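Local structure of glycosylation Associate Protein 2 (Streptococcus agalactiae serotype V, 6OYC) at residues P329-G334 with Q420-G425. The protein probably helps glycosylate and export a serine-rich repeat adhesin, as one component of the Gap123 complex of the accessory Sec system. Residues are numbered along the deposited sequence; the frame is centred on the assembly and turned at random.
Sequences PRLQGG and QLLNQG
Arg330 and Leu331 both face Leu422 on helix 416-424, joining two connections of the alpha/beta-hydrolase-like domain: the loop that leaves strand 323-327 of its mixed sheet and a helix that follows strand 388-392. Pro329, near the start of the loop, packs on Glu283 and Met285 of strand 283-289, and Lys134 hydrogen-bonds to the carbonyls of both Pro329 and Leu331, the latter also taken by Gln136, tying the loop to the beta-rich part of the chain. The Arg330 side chain bends at its third torsion (chi3 -60°), and the guanidinium presents one face to the methyl CD1 of Leu422, with Arg330 NH1 4.1 Å from that carbon. The two side chains meet nearly at right angles. The charged group is held by a salt bridge to Asp328, a hydrogen bond from NH1 to the carbonyl of Ile338 and a cation-pi contact with Tyr343, so Leu422 adds apolar cover over one face of a guanidinium whose NE, NH1 and NH2 all have hydrogen-bond partners.

Leu331, at a positive phi, turns the chain into the bend that Gly334 N closes with a 2.9 Å hydrogen bond to Arg330 O. Its CB, like that of Arg330, is directed at the helix, and its CD1 meets Leu422 CD1 at 3.9 Å, in van der Waals contact. Across the interface, Leu422 reaches both neighbours with CG anti to its backbone N (chi1 -169°). Three residues later the helix has ended: Gly425 has a positive phi, while its N remains hydrogen-bonded to Leu421 O at 2.9 Å.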
loop_
_atom_site.group_PDB
_atom_site.type_symbol
_atom_site.label_atom_id
_atom_site.label_comp_id
_atom_site.label_asym_id
_atom_site.label_seq_id
_atom_site.Cartn_x
_atom_site.Cartn_y
_atom_site.Cartn_z
ATOM N N PRO B 329 2.419 6.500 -0.794
ATOM C CA PRO B 329 1.350 7.289 -1.424
ATOM C C PRO B 329 1.467 8.796 -1.247
ATOM O O PRO B 329 0.505 9.495 -1.563
ATOM C CB PRO B 329 0.102 6.772 -0.692
ATOM C CG PRO B 329 0.610 6.564 0.731
ATOM C CD PRO B 329 2.033 6.016 0.549
ATOM N N ARG B 330 2.581 9.315 -0.743
ATOM C CA ARG B 330 2.672 10.730 -0.407
ATOM C C ARG B 330 2.874 11.590 -1.655
ATOM O O ARG B 330 3.236 11.102 -2.731
ATOM C CB ARG B 330 3.810 10.966 0.592
ATOM C CG ARG B 330 3.606 10.236 1.930
ATOM C CD ARG B 330 4.868 10.242 2.790
ATOM N NE ARG B 330 5.980 9.576 2.110
ATOM C CZ ARG B 330 7.264 9.728 2.431
ATOM N NH1 ARG B 330 7.618 10.516 3.437
ATOM N NH2 ARG B 330 8.199 9.084 1.744
ATOM N N LEU B 331 2.608 12.886 -1.497
ATOM C CA LEU B 331 2.904 13.924 -2.500
ATOM C C LEU B 331 2.116 13.622 -3.779
ATOM O O LEU B 331 0.927 13.278 -3.700
ATOM C CB LEU B 331 4.385 14.025 -2.695
ATOM C CG LEU B 331 5.190 14.556 -1.518
ATOM C CD1 LEU B 331 6.569 15.010 -1.991
ATOM C CD2 LEU B 331 4.450 15.688 -0.814
ATOM N N GLN B 332 2.738 13.742 -4.960
ATOM C CA GLN B 332 2.050 13.407 -6.206
ATOM C C GLN B 332 1.968 11.894 -6.421
ATOM O O GLN B 332 0.877 11.341 -6.595
ATOM C CB GLN B 332 2.736 14.069 -7.410
ATOM C CG GLN B 332 1.874 13.963 -8.682
ATOM C CD GLN B 332 2.617 14.328 -9.973
ATOM O OE1 GLN B 332 3.770 14.758 -9.952
ATOM N NE2 GLN B 332 1.941 14.163 -11.104
ATOM N N GLY B 333 3.111 11.214 -6.450
ATOM C CA GLY B 333 3.104 9.794 -6.744
ATOM C C GLY B 333 4.128 9.007 -5.945
ATOM O O GLY B 333 4.575 7.940 -6.376
ATOM N N GLY B 334 4.504 9.531 -4.786
ATOM C CA GLY B 334 5.489 8.891 -3.934
ATOM C C GLY B 334 6.589 9.880 -3.605
ATOM O O GLY B 334 6.821 10.852 -4.327
ATOM N N GLN B 420 12.372 17.456 -2.371
ATOM C CA GLN B 420 13.431 18.164 -1.655
ATOM C C GLN B 420 12.858 19.053 -0.560
ATOM O O GLN B 420 13.431 19.146 0.537
ATOM C CB GLN B 420 14.290 19.007 -2.604
ATOM C CG GLN B 420 15.440 19.701 -1.848
ATOM C CD GLN B 420 16.537 20.246 -2.747
ATOM O OE1 GLN B 420 16.937 19.609 -3.728
ATOM N NE2 GLN B 420 17.026 21.442 -2.415
ATOM N N LEU B 421 11.746 19.738 -0.846
ATOM C CA LEU B 421 11.056 20.479 0.206
ATOM C C LEU B 421 10.703 19.572 1.372
ATOM O O LEU B 421 10.972 19.902 2.534
ATOM C CB LEU B 421 9.794 21.136 -0.340
ATOM C CG LEU B 421 10.007 22.515 -0.950
ATOM C CD1 LEU B 421 8.669 23.083 -1.408
ATOM C CD2 LEU B 421 10.713 23.436 0.049
ATOM N N LEU B 422 10.096 18.420 1.084
ATOM C CA LEU B 422 9.744 17.512 2.166
ATOM C C LEU B 422 10.947 17.252 3.066
ATOM O O LEU B 422 10.818 17.252 4.295
ATOM C CB LEU B 422 9.183 16.202 1.598
ATOM C CG LEU B 422 8.503 15.179 2.520
ATOM C CD1 LEU B 422 7.598 14.222 1.729
ATOM C CD2 LEU B 422 9.506 14.366 3.313
ATOM N N ASN B 423 12.133 17.065 2.480
ATOM C CA ASN B 423 13.281 16.569 3.235
ATOM C C ASN B 423 14.247 17.655 3.673
ATOM O O ASN B 423 14.890 17.505 4.719
ATOM C CB ASN B 423 14.050 15.526 2.422
ATOM C CG ASN B 423 13.380 14.155 2.448
ATOM O OD1 ASN B 423 12.666 13.790 1.505
ATOM N ND2 ASN B 423 13.607 13.384 3.531
ATOM N N GLN B 424 14.369 18.738 2.905
ATOM C CA GLN B 424 15.281 19.823 3.232
ATOM C C GLN B 424 14.584 21.102 3.661
ATOM O O GLN B 424 15.168 21.882 4.412
ATOM C CB GLN B 424 16.186 20.140 2.034
ATOM C CG GLN B 424 17.078 18.986 1.622
ATOM C CD GLN B 424 17.899 18.459 2.778
ATOM O OE1 GLN B 424 18.414 19.232 3.602
ATOM N NE2 GLN B 424 18.029 17.133 2.851
ATOM N N GLY B 425 13.361 21.346 3.193
ATOM C CA GLY B 425 12.656 22.556 3.543
ATOM C C GLY B 425 12.944 23.752 2.664
ATOM O O GLY B 425 12.335 24.807 2.874
#